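Local coordinates for protein nicotinamide riboside transporter PnuC (PDB 4QTN) that binds nicotinamide riboside and, as a homotrimer, probably carries this form of vitamin B3 across the bacterial inner membrane, at residues V121-L126 against L176-E180; V72-A76 against E87-L92; L159-T163 against L191-L195; A43-A47 against S207-M213. One frame throughout, in Å; residues are numbered along the deposited sequence.

Interaction 1 stands apart, a partly buried join of two probably cytoplasmic loops built from backbone bonds and charged side chains. The remaining three lie toward the periplasmic end of the transmembrane bundle, are buried, and adjoin one another. Interaction 2 is the polar one, with a tyrosine, a glutamate and an asparagine between antiparallel helices, close to the bound nicotinamide riboside. Interaction 3 is mainly leucine packing between antiparallel helices, and Glu87 of interaction 2 abuts its Thr163, Thr192 and Leu195. Interaction 4 sets alanines against larger side chains in a nearly parallel pair, and its Leu210 and Met213 reach Tyr75 of interaction 2. Apolar side chains thus dominate the helix contacts, interaction 2 excepted.

Interaction 1 of 4, residues V121-L126 against L176-E180; sequences VKAKAL and LRYRE
A single beta bridge between Lys124 and Tyr178 joins two loops of this membrane protein that probably lie on the cytoplasmic side. Two backbone bonds make it: Lys124 N gives its hydrogen to Arg177 O (2.7 Å), and Lys124 O receives Arg179 N (2.8 Å). Arg177, with its positive phi, ends the preceding helix in a Schellman motif, and its carbonyl is the one that Lys124 N meets. Farther along, Leu126 N reaches Glu180 OE1 (3.1 Å), coming from above the carboxylate plane, where a bend at chi2 (64°) has brought the glutamate tip round. Side chains add to the bridge. Leu126 CD2 sits over one face of the Tyr178 ring, 3.5 Å from its centroid, in a CH-pi contact. Lys124 CE lies over a face of the Arg177 guanidinium, and Lys124 NZ comes within 3.8 Å of Arg177 NH1, two like charges side by side. At that guanidinium's edge Arg177 NE makes a weak bond to Lys122 O (3.4 Å), while its CG packs on Val121 CG2. Arg179 NH1 and Glu180 OE2 are paired by charge alone, the oxygen standing well out of the guanidinium plane. Helix 208-234 meets Ala123 and Arg179, helix 158-175 lends Leu173 to Leu126 and Tyr178, and helix 128-147 places Trp131 beside Leu126 and Glu180. His17 of a second subunit bonds to Leu126 O.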
loop_
_atom_site.group_PDB
_atom_site.type_symbol
_atom_site.label_atom_id
_atom_site.label_comp_id
_atom_site.label_asym_id
_atom_site.label_seq_id
_atom_site.Cartn_x
_atom_site.Cartn_y
_atom_site.Cartn_z
ATOM N N VAL C 121 7.170 -3.630 -26.897
ATOM C CA VAL C 121 8.526 -4.205 -26.740
ATOM C C VAL C 121 8.470 -5.677 -26.320
ATOM O O VAL C 121 7.493 -6.117 -25.695
ATOM C CB VAL C 121 9.358 -3.401 -25.698
ATOM C CG1 VAL C 121 9.048 -3.858 -24.279
ATOM C CG2 VAL C 121 10.845 -3.497 -25.989
ATOM N N LYS C 122 9.501 -6.438 -26.688
ATOM C CA LYS C 122 9.552 -7.858 -26.370
ATOM C C LYS C 122 10.196 -8.052 -25.011
ATOM O O LYS C 122 11.342 -7.740 -24.822
ATOM C CB LYS C 122 10.298 -8.636 -27.463
ATOM C CG LYS C 122 9.465 -8.879 -28.730
ATOM C CD LYS C 122 10.194 -9.755 -29.758
ATOM C CE LYS C 122 11.206 -8.957 -30.583
ATOM N NZ LYS C 122 12.169 -9.826 -31.330
ATOM N N ALA C 123 9.414 -8.518 -24.050
ATOM C CA ALA C 123 9.855 -8.560 -22.660
ATOM C C ALA C 123 10.524 -9.887 -22.347
ATOM O O ALA C 123 10.076 -10.923 -22.813
ATOM C CB ALA C 123 8.676 -8.321 -21.730
ATOM N N LYS C 124 11.610 -9.841 -21.573
ATOM C CA LYS C 124 12.370 -11.048 -21.206
ATOM C C LYS C 124 12.331 -11.267 -19.697
ATOM O O LYS C 124 12.086 -10.332 -18.938
ATOM C CB LYS C 124 13.835 -10.956 -21.690
ATOM C CG LYS C 124 13.990 -10.781 -23.188
ATOM C CD LYS C 124 15.434 -10.938 -23.648
ATOM C CE LYS C 124 16.316 -9.780 -23.182
ATOM N NZ LYS C 124 17.625 -9.757 -23.897
ATOM N N ALA C 125 12.593 -12.507 -19.273
ATOM C CA ALA C 125 12.574 -12.869 -17.855
ATOM C C ALA C 125 13.899 -13.475 -17.421
ATOM O O ALA C 125 14.278 -14.536 -17.904
ATOM C CB ALA C 125 11.441 -13.843 -17.573
ATOM N N LEU C 126 14.588 -12.794 -16.496
ATOM C CA LEU C 126 15.763 -13.347 -15.797
ATOM C C LEU C 126 15.408 -14.602 -15.023
ATOM O O LEU C 126 14.266 -14.744 -14.555
ATOM C CB LEU C 126 16.328 -12.330 -14.810
ATOM C CG LEU C 126 16.873 -11.001 -15.314
ATOM C CD1 LEU C 126 17.294 -10.196 -14.113
ATOM C CD2 LEU C 126 18.036 -11.160 -16.290
ATOM N N LEU C 176 17.336 -2.925 -20.904
ATOM C CA LEU C 176 17.599 -4.320 -21.326
ATOM C C LEU C 176 16.339 -5.219 -21.505
ATOM O O LEU C 176 16.477 -6.400 -21.808
ATOM C CB LEU C 176 18.573 -5.000 -20.364
ATOM C CG LEU C 176 20.084 -4.773 -20.507
ATOM C CD1 LEU C 176 20.815 -6.021 -20.038
ATOM C CD2 LEU C 176 20.502 -4.407 -21.930
ATOM N N ARG C 177 15.138 -4.661 -21.266
ATOM C CA ARG C 177 13.846 -5.358 -21.517
ATOM C C ARG C 177 13.487 -6.516 -20.547
ATOM O O ARG C 177 12.802 -7.455 -20.934
ATOM C CB ARG C 177 13.769 -5.842 -22.965
ATOM C CG ARG C 177 13.609 -4.731 -23.973
ATOM C CD ARG C 177 14.433 -4.974 -25.227
ATOM N NE ARG C 177 14.306 -6.341 -25.709
ATOM C CZ ARG C 177 15.334 -7.142 -25.965
ATOM N NH1 ARG C 177 16.587 -6.697 -25.818
ATOM N NH2 ARG C 177 15.110 -8.384 -26.385
ATOM N N TYR C 178 13.933 -6.439 -19.297
ATOM C CA TYR C 178 13.663 -7.519 -18.338
ATOM C C TYR C 178 12.506 -7.192 -17.422
ATOM O O TYR C 178 12.384 -6.074 -16.931
ATOM C CB TYR C 178 14.917 -7.864 -17.522
ATOM C CG TYR C 178 15.949 -8.630 -18.326
ATOM C CD1 TYR C 178 15.758 -9.983 -18.646
ATOM C CD2 TYR C 178 17.088 -8.001 -18.802
ATOM C CE1 TYR C 178 16.687 -10.682 -19.396
ATOM C CE2 TYR C 178 18.024 -8.688 -19.560
ATOM C CZ TYR C 178 17.822 -10.029 -19.852
ATOM O OH TYR C 178 18.752 -10.708 -20.610
ATOM N N ARG C 179 11.652 -8.176 -17.185
ATOM C CA ARG C 179 10.485 -7.975 -16.341
ATOM C C ARG C 179 10.826 -7.780 -14.856
ATOM O O ARG C 179 10.022 -7.284 -14.111
ATOM C CB ARG C 179 9.509 -9.122 -16.495
ATOM C CG ARG C 179 8.830 -9.485 -15.199
ATOM C CD ARG C 179 7.675 -10.411 -15.431
ATOM N NE ARG C 179 8.117 -11.772 -15.683
ATOM C CZ ARG C 179 8.615 -12.577 -14.754
ATOM N NH1 ARG C 179 8.759 -12.152 -13.495
ATOM N NH2 ARG C 179 8.983 -13.809 -15.082
ATOM N N GLU C 180 12.009 -8.188 -14.424
ATOM C CA GLU C 180 12.335 -8.105 -12.989
ATOM C C GLU C 180 12.587 -6.666 -12.522
ATOM O O GLU C 180 12.708 -6.404 -11.324
ATOM C CB GLU C 180 13.505 -9.028 -12.628
ATOM C CG GLU C 180 13.122 -10.514 -12.564
ATOM C CD GLU C 180 12.663 -11.073 -13.912
ATOM O OE1 GLU C 180 13.113 -10.545 -14.952
ATOM O OE2 GLU C 180 11.856 -12.039 -13.929
#

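Interaction 2 of 4, residues V72-A76 against E87-L92; sequences VSLYA and EMMLNL. With NNR (Nicotinamide riboside), chain I.
A tyrosine bonded to a glutamate inside the membrane is the striking feature here: Tyr75 OH donates to Glu87 OE1 (2.7 Å), both residues buried. The oxygen is met on its anti side, somewhat out of the carboxylate plane, and ring and carboxylate stand almost perpendicular (89°). Tyr75 gets there by setting its ring anti to the backbone N (chi1 174°), which carries the hydroxyl across to the facing helix. Asn91 occupies the middle of the contact. Its amide comes to the edge of the same ring, with ND2 3.3 Å from Tyr75 CE2, and is steadied from its own helix, ND2 giving a hydrogen to Glu87 O (2.7 Å); that carbonyl also accepts Asn91 N. At the other end of the amide, Asn91 OD1 lies against Val72 CG1 (3.3 Å). Ala76 CB packs against Asn91 CB at 3.7 Å. The helical segments run antiparallel (155°), their axes 8.3 Å apart, and 87-92 includes a wider pi-type turn at 90-92. Val72 belongs to the ligand pocket, its CG1 lying 3.6 Å from O3R of nicotinamide riboside. Around this, Trp196 NE1 of helix 181-198 bonds to the Tyr75 hydroxyl. Helix 208-234 covers Tyr75 with Leu210 and Met213, and helix 41-59 receives Leu74.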
loop_
_atom_site.group_PDB
_atom_site.type_symbol
_atom_site.label_atom_id
_atom_site.label_comp_id
_atom_site.label_asym_id
_atom_site.label_seq_id
_atom_site.Cartn_x
_atom_site.Cartn_y
_atom_site.Cartn_z
ATOM N N VAL C 72 12.359 13.710 -16.622
ATOM C CA VAL C 72 13.527 13.561 -15.721
ATOM C C VAL C 72 14.373 14.839 -15.616
ATOM O O VAL C 72 15.004 15.089 -14.584
ATOM C CB VAL C 72 14.439 12.338 -16.070
ATOM C CG1 VAL C 72 13.746 11.028 -15.726
ATOM C CG2 VAL C 72 14.904 12.367 -17.528
ATOM N N SER C 73 14.367 15.646 -16.682
ATOM C CA SER C 73 15.164 16.875 -16.731
ATOM C C SER C 73 14.574 17.867 -15.764
ATOM O O SER C 73 15.195 18.218 -14.751
ATOM C CB SER C 73 15.160 17.458 -18.145
ATOM O OG SER C 73 15.616 16.505 -19.084
ATOM N N LEU C 74 13.351 18.287 -16.059
ATOM C CA LEU C 74 12.585 19.098 -15.147
ATOM C C LEU C 74 12.732 18.602 -13.701
ATOM O O LEU C 74 13.236 19.333 -12.835
ATOM C CB LEU C 74 11.115 19.133 -15.574
ATOM C CG LEU C 74 10.843 19.727 -16.969
ATOM C CD1 LEU C 74 9.351 19.770 -17.263
ATOM C CD2 LEU C 74 11.458 21.111 -17.114
ATOM N N TYR C 75 12.327 17.354 -13.455
ATOM C CA TYR C 75 12.382 16.782 -12.105
ATOM C C TYR C 75 13.760 16.973 -11.501
ATOM O O TYR C 75 13.887 17.274 -10.311
ATOM C CB TYR C 75 11.992 15.298 -12.116
ATOM C CG TYR C 75 12.162 14.569 -10.781
ATOM C CD1 TYR C 75 11.127 14.517 -9.849
ATOM C CD2 TYR C 75 13.340 13.892 -10.482
ATOM C CE1 TYR C 75 11.279 13.839 -8.641
ATOM C CE2 TYR C 75 13.502 13.221 -9.277
ATOM C CZ TYR C 75 12.471 13.195 -8.367
ATOM O OH TYR C 75 12.639 12.533 -7.185
ATOM N N ALA C 76 14.796 16.835 -12.326
ATOM C CA ALA C 76 16.167 16.985 -11.837
ATOM C C ALA C 76 16.374 18.378 -11.257
ATOM O O ALA C 76 16.960 18.537 -10.183
ATOM C CB ALA C 76 17.173 16.702 -12.947
ATOM N N GLU C 87 18.353 12.714 -5.761
ATOM C CA GLU C 87 17.490 12.627 -6.935
ATOM C C GLU C 87 17.991 13.486 -8.082
ATOM O O GLU C 87 17.749 13.175 -9.236
ATOM C CB GLU C 87 16.038 12.978 -6.583
ATOM C CG GLU C 87 15.453 12.117 -5.464
ATOM C CD GLU C 87 15.168 10.684 -5.899
ATOM O OE1 GLU C 87 14.342 10.502 -6.815
ATOM O OE2 GLU C 87 15.759 9.736 -5.314
HETATM N N MSE C 88 18.742 14.534 -7.766
HETATM C CA MSE C 88 19.134 15.516 -8.781
HETATM C C MSE C 88 20.283 15.049 -9.662
HETATM O O MSE C 88 20.257 15.262 -10.879
HETATM C CB MSE C 88 19.370 16.894 -8.149
HETATM C CG MSE C 88 20.761 17.061 -7.548
HETATM SE SE MSE C 88 21.508 18.785 -8.134
HETATM C CE MSE C 88 21.563 18.458 -10.085
HETATM N N MSE C 89 21.289 14.408 -9.061
HETATM C CA MSE C 89 22.436 13.894 -9.824
HETATM C C MSE C 89 22.030 12.660 -10.586
HETATM O O MSE C 89 22.532 12.403 -11.687
HETATM C CB MSE C 89 23.649 13.618 -8.925
HETATM C CG MSE C 89 23.294 12.811 -7.678
HETATM SE SE MSE C 89 24.929 12.350 -6.667
HETATM C CE MSE C 89 24.754 13.644 -5.184
ATOM N N LEU C 90 21.087 11.901 -10.018
ATOM C CA LEU C 90 20.592 10.661 -10.635
ATOM C C LEU C 90 19.880 10.927 -11.964
ATOM O O LEU C 90 20.240 10.342 -12.986
ATOM C CB LEU C 90 19.657 9.915 -9.676
ATOM C CG LEU C 90 19.438 8.398 -9.813
ATOM C CD1 LEU C 90 18.059 8.035 -9.289
ATOM C CD2 LEU C 90 19.610 7.887 -11.234
ATOM N N ASN C 91 18.872 11.806 -11.944
ATOM C CA ASN C 91 18.107 12.129 -13.149
ATOM C C ASN C 91 18.948 12.797 -14.229
ATOM O O ASN C 91 18.886 12.403 -15.399
ATOM C CB ASN C 91 16.884 12.985 -12.822
ATOM C CG ASN C 91 15.783 12.192 -12.138
ATOM O OD1 ASN C 91 14.747 11.883 -12.739
ATOM N ND2 ASN C 91 15.998 11.862 -10.874
ATOM N N LEU C 92 19.762 13.781 -13.837
ATOM C CA LEU C 92 20.564 14.549 -14.808
ATOM C C LEU C 92 21.689 13.727 -15.492
ATOM O O LEU C 92 21.772 13.691 -16.723
ATOM C CB LEU C 92 21.125 15.828 -14.174
ATOM C CG LEU C 92 21.614 16.897 -15.158
ATOM C CD1 LEU C 92 20.456 17.437 -15.976
ATOM C CD2 LEU C 92 22.327 18.023 -14.430
HETATM O O2R NNR I . 12.142 5.683 -18.002
HETATM C C2R NNR I . 11.781 6.042 -16.556
HETATM C C3R NNR I . 12.373 7.409 -16.194
HETATM O O3R NNR I . 13.491 7.624 -16.932
HETATM C C4R NNR I . 12.758 7.300 -14.733
HETATM C C5R NNR I . 11.620 7.833 -13.767
HETATM O O5R NNR I . 11.898 7.355 -12.408
HETATM O O4R NNR I . 12.981 6.033 -14.527
HETATM C C1R NNR I . 12.281 5.195 -15.708
HETATM N N1 NNR I . 11.249 4.304 -15.144
HETATM C C2 NNR I . 10.761 4.495 -13.842
HETATM C C6 NNR I . 10.747 3.273 -15.903
HETATM C C5 NNR I . 9.745 2.428 -15.366
HETATM C C4 NNR I . 9.285 2.613 -14.080
HETATM C C3 NNR I . 9.765 3.638 -13.322
HETATM C C7 NNR I . 9.201 3.835 -11.926
HETATM O O7 NNR I . 9.836 4.400 -11.085
HETATM N N7 NNR I . 7.884 3.348 -11.619
#

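Interaction 3 of 4, residues L159-T163 against L191-L195; sequences LDGVT and LTISL
Leu191 opens the account of 191-195 by lying against Thr163 and Val162 of the antiparallel segment, the two axes 9.8 Å apart and 147° between their directions. Its CB meets Thr163 CB at 3.8 Å. Because CG is held anti to the carbonyl carbon (chi1 -69°), the end of the chain is carried on to Val162, where Leu191 CD1 lies 3.8 Å from Val162 CG1 and the two side chains pass at a slant. One residue later, Thr192 brings its hydroxyl beside that of Thr163, OG1 to OG1 3.7 Å, with the side chains at about a right angle. No hydrogen bond joins the pair, and each hydroxyl is occupied otherwise: Thr192 OG1 bonds to Val188 O of its own helix, and Thr163 OG1 makes a weak bond to Glu87 OE2. Leu195 closes the segment with its branched end. Its CD1 reaches Thr163 CG2 (3.6 Å) tip to tip, while CD2 lies beside the Asp160 carboxylate, 3.7 Å from OD1. The same methyl also faces Leu159 CD2, the side chains sliding past each other in opposite directions, but the modelled spacing there is too short to be trusted in detail. This contact thus joins helices 158-175 and 181-198 chiefly by apolar side chains. Helix 85-107 inserts Glu87 beside Thr192 and Leu195, helix 208-234 places Tyr214 against Thr192, and a second subunit packs its Leu208 on Leu159 and its Val33 on Val162.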
loop_
_atom_site.group_PDB
_atom_site.type_symbol
_atom_site.label_atom_id
_atom_site.label_comp_id
_atom_site.label_asym_id
_atom_site.label_seq_id
_atom_site.Cartn_x
_atom_site.Cartn_y
_atom_site.Cartn_z
ATOM N N LEU C 159 19.791 6.901 3.264
ATOM C CA LEU C 159 18.586 6.541 2.544
ATOM C C LEU C 159 18.521 7.222 1.190
ATOM O O LEU C 159 18.225 6.574 0.209
ATOM C CB LEU C 159 17.329 6.821 3.360
ATOM C CG LEU C 159 16.023 6.644 2.580
ATOM C CD1 LEU C 159 14.864 6.359 3.515
ATOM C CD2 LEU C 159 15.729 7.877 1.730
ATOM N N ASP C 160 18.805 8.527 1.137
ATOM C CA ASP C 160 18.867 9.232 -0.149
ATOM C C ASP C 160 19.838 8.479 -1.018
ATOM O O ASP C 160 19.755 8.513 -2.253
ATOM C CB ASP C 160 19.366 10.679 0.013
ATOM C CG ASP C 160 18.558 11.489 1.044
ATOM O OD1 ASP C 160 18.222 10.946 2.123
ATOM O OD2 ASP C 160 18.313 12.693 0.792
ATOM N N GLY C 161 20.766 7.783 -0.361
ATOM C CA GLY C 161 21.792 7.012 -1.052
ATOM C C GLY C 161 21.268 5.697 -1.602
ATOM O O GLY C 161 21.463 5.398 -2.781
ATOM N N VAL C 162 20.598 4.919 -0.737
ATOM C CA VAL C 162 20.017 3.603 -1.099
ATOM C C VAL C 162 19.106 3.692 -2.317
ATOM O O VAL C 162 19.254 2.921 -3.266
ATOM C CB VAL C 162 19.234 2.955 0.087
ATOM C CG1 VAL C 162 18.349 1.823 -0.398
ATOM C CG2 VAL C 162 20.192 2.441 1.148
ATOM N N THR C 163 18.177 4.635 -2.300
ATOM C CA THR C 163 17.289 4.801 -3.429
ATOM C C THR C 163 18.051 5.079 -4.750
ATOM O O THR C 163 17.497 4.910 -5.839
ATOM C CB THR C 163 16.153 5.835 -3.145
ATOM O OG1 THR C 163 15.750 6.488 -4.359
ATOM C CG2 THR C 163 16.610 6.870 -2.148
ATOM N N LEU C 191 10.565 4.186 -1.644
ATOM C CA LEU C 191 11.673 4.976 -1.088
ATOM C C LEU C 191 11.576 6.463 -1.390
ATOM O O LEU C 191 11.601 7.278 -0.477
ATOM C CB LEU C 191 13.028 4.403 -1.487
ATOM C CG LEU C 191 13.270 3.061 -0.795
ATOM C CD1 LEU C 191 14.666 2.539 -1.061
ATOM C CD2 LEU C 191 12.996 3.176 0.701
ATOM N N THR C 192 11.413 6.812 -2.666
ATOM C CA THR C 192 11.262 8.220 -3.065
ATOM C C THR C 192 10.026 8.940 -2.454
ATOM O O THR C 192 10.050 10.163 -2.283
ATOM C CB THR C 192 11.237 8.385 -4.585
ATOM O OG1 THR C 192 12.283 7.612 -5.154
ATOM C CG2 THR C 192 11.445 9.827 -4.960
ATOM N N ILE C 193 8.959 8.193 -2.139
ATOM C CA ILE C 193 7.830 8.790 -1.427
ATOM C C ILE C 193 8.304 9.303 -0.071
ATOM O O ILE C 193 8.010 10.443 0.295
ATOM C CB ILE C 193 6.640 7.816 -1.260
ATOM C CG1 ILE C 193 5.885 7.659 -2.569
ATOM C CG2 ILE C 193 5.662 8.348 -0.234
ATOM C CD1 ILE C 193 4.910 6.508 -2.558
ATOM N N SER C 194 9.081 8.472 0.644
ATOM C CA SER C 194 9.722 8.864 1.925
ATOM C C SER C 194 10.648 10.042 1.767
ATOM O O SER C 194 10.709 10.886 2.634
ATOM C CB SER C 194 10.532 7.715 2.511
ATOM O OG SER C 194 9.740 6.577 2.733
ATOM N N LEU C 195 11.417 10.060 0.675
ATOM C CA LEU C 195 12.318 11.185 0.369
ATOM C C LEU C 195 11.599 12.516 0.306
ATOM O O LEU C 195 12.022 13.479 0.939
ATOM C CB LEU C 195 13.074 10.951 -0.928
ATOM C CG LEU C 195 14.243 10.005 -0.797
ATOM C CD1 LEU C 195 15.160 10.159 -1.996
ATOM C CD2 LEU C 195 14.989 10.271 0.505
#

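Interaction 4 of 4, residues A43-A47 against S207-M213; sequences ASVAA and SLPLLLM
Apolar packing carries most of this contact, in which the small residues Ala43, Ala46 and Ala47 receive larger side chains from 207-213. Leu210 lies between the alanines: its CG is 3.8 Å from Ala43 CB, and its CD2 touches Ala46 CB at 3.9 Å and Ala47 CB at 4.1 Å. The torsion that sets CG anti to the carbonyl carbon (chi1 -62°) turns this branch toward the neighbouring helix. Selenomethionine Met213, one turn later, meets Ala47 instead, its CB 4.0 Å from Ala47 CB and its SE beside Ala47 CA. With CG anti to the backbone N (chi1 178°), the chain extends toward 43-47 and bends only at chi3. Pro209, lacking an amide hydrogen, stands in the first turn of its helix, and its CB packs on Ala43 CB. Polar atoms enter as neighbours rather than bonded partners, for no hydrogen bond crosses: Ser44 OG rests on Pro209 CG (3.4 Å), and Ala46 O faces Met213 SE (3.7 Å). Ser207, at the N-cap position of helix 208-234, brings its OG near Ala43 CB (4.1 Å). The two helical segments run nearly parallel (22°), their axes 8.3 Å apart. Helix 64-80 packs Val78 on Ala43 and Leu210, helix 17-34 brings Gln30 to Ala47 and Pro209, and helix 181-198 sets Trp196 against Ser207 and Leu210. Leu212 turns instead to Leu191 of a third subunit.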
loop_
_atom_site.group_PDB
_atom_site.type_symbol
_atom_site.label_atom_id
_atom_site.label_comp_id
_atom_site.label_asym_id
_atom_site.label_seq_id
_atom_site.Cartn_x
_atom_site.Cartn_y
_atom_site.Cartn_z
ATOM N N ALA C 43 7.035 21.564 -11.597
ATOM C CA ALA C 43 6.824 20.250 -11.004
ATOM C C ALA C 43 5.530 19.598 -11.500
ATOM O O ALA C 43 5.437 18.368 -11.593
ATOM C CB ALA C 43 6.835 20.344 -9.485
ATOM N N SER C 44 4.540 20.415 -11.846
ATOM C CA SER C 44 3.305 19.867 -12.379
ATOM C C SER C 44 3.424 19.374 -13.817
ATOM O O SER C 44 2.867 18.340 -14.149
ATOM C CB SER C 44 2.139 20.811 -12.186
ATOM O OG SER C 44 1.511 20.521 -10.958
ATOM N N VAL C 45 4.194 20.084 -14.646
ATOM C CA VAL C 45 4.621 19.532 -15.946
ATOM C C VAL C 45 5.471 18.278 -15.708
ATOM O O VAL C 45 5.311 17.272 -16.390
ATOM C CB VAL C 45 5.429 20.554 -16.793
ATOM C CG1 VAL C 45 6.083 19.866 -17.966
ATOM C CG2 VAL C 45 4.529 21.648 -17.300
ATOM N N ALA C 46 6.352 18.342 -14.711
ATOM C CA ALA C 46 7.242 17.233 -14.408
ATOM C C ALA C 46 6.469 15.985 -13.989
ATOM O O ALA C 46 6.934 14.878 -14.197
ATOM C CB ALA C 46 8.266 17.625 -13.344
ATOM N N ALA C 47 5.281 16.164 -13.423
ATOM C CA ALA C 47 4.448 15.019 -13.079
ATOM C C ALA C 47 3.709 14.483 -14.289
ATOM O O ALA C 47 3.901 13.342 -14.669
ATOM C CB ALA C 47 3.484 15.370 -11.977
ATOM N N SER C 207 7.207 19.471 -2.549
ATOM C CA SER C 207 6.305 19.800 -3.642
ATOM C C SER C 207 5.254 18.730 -3.848
ATOM O O SER C 207 5.567 17.568 -4.071
ATOM C CB SER C 207 7.069 20.102 -4.945
ATOM O OG SER C 207 7.315 18.929 -5.698
ATOM N N LEU C 208 3.994 19.135 -3.777
ATOM C CA LEU C 208 2.894 18.192 -3.883
ATOM C C LEU C 208 2.779 17.487 -5.238
ATOM O O LEU C 208 2.511 16.295 -5.272
ATOM C CB LEU C 208 1.570 18.827 -3.499
ATOM C CG LEU C 208 0.706 17.875 -2.683
ATOM C CD1 LEU C 208 1.158 17.870 -1.222
ATOM C CD2 LEU C 208 -0.766 18.235 -2.800
ATOM N N PRO C 209 3.007 18.214 -6.362
ATOM C CA PRO C 209 2.854 17.507 -7.632
ATOM C C PRO C 209 3.772 16.280 -7.746
ATOM O O PRO C 209 3.376 15.266 -8.330
ATOM C CB PRO C 209 3.233 18.562 -8.676
ATOM C CG PRO C 209 3.019 19.867 -8.000
ATOM C CD PRO C 209 3.356 19.636 -6.561
ATOM N N LEU C 210 4.970 16.356 -7.171
ATOM C CA LEU C 210 5.937 15.270 -7.329
ATOM C C LEU C 210 5.851 14.194 -6.238
ATOM O O LEU C 210 6.055 13.009 -6.518
ATOM C CB LEU C 210 7.364 15.808 -7.482
ATOM C CG LEU C 210 7.623 16.697 -8.707
ATOM C CD1 LEU C 210 9.111 16.940 -8.900
ATOM C CD2 LEU C 210 7.011 16.102 -9.967
ATOM N N LEU C 211 5.540 14.600 -5.006
ATOM C CA LEU C 211 5.207 13.639 -3.964
ATOM C C LEU C 211 3.983 12.845 -4.382
ATOM O O LEU C 211 3.946 11.626 -4.220
ATOM C CB LEU C 211 4.958 14.333 -2.623
ATOM C CG LEU C 211 4.414 13.467 -1.472
ATOM C CD1 LEU C 211 5.176 12.147 -1.321
ATOM C CD2 LEU C 211 4.437 14.250 -0.175
ATOM N N LEU C 212 2.981 13.532 -4.936
ATOM C CA LEU C 212 1.808 12.838 -5.455
ATOM C C LEU C 212 2.171 11.965 -6.634
ATOM O O LEU C 212 1.684 10.841 -6.754
ATOM C CB LEU C 212 0.686 13.807 -5.830
ATOM C CG LEU C 212 -0.560 13.752 -4.934
ATOM C CD1 LEU C 212 -1.732 14.386 -5.646
ATOM C CD2 LEU C 212 -0.919 12.333 -4.521
HETATM N N MSE C 213 3.054 12.472 -7.491
HETATM C CA MSE C 213 3.527 11.702 -8.623
HETATM C C MSE C 213 4.078 10.357 -8.189
HETATM O O MSE C 213 3.726 9.332 -8.770
HETATM C CB MSE C 213 4.577 12.462 -9.389
HETATM C CG MSE C 213 5.049 11.580 -10.519
HETATM SE SE MSE C 213 6.526 12.461 -11.422
HETATM C CE MSE C 213 7.882 12.176 -10.030
#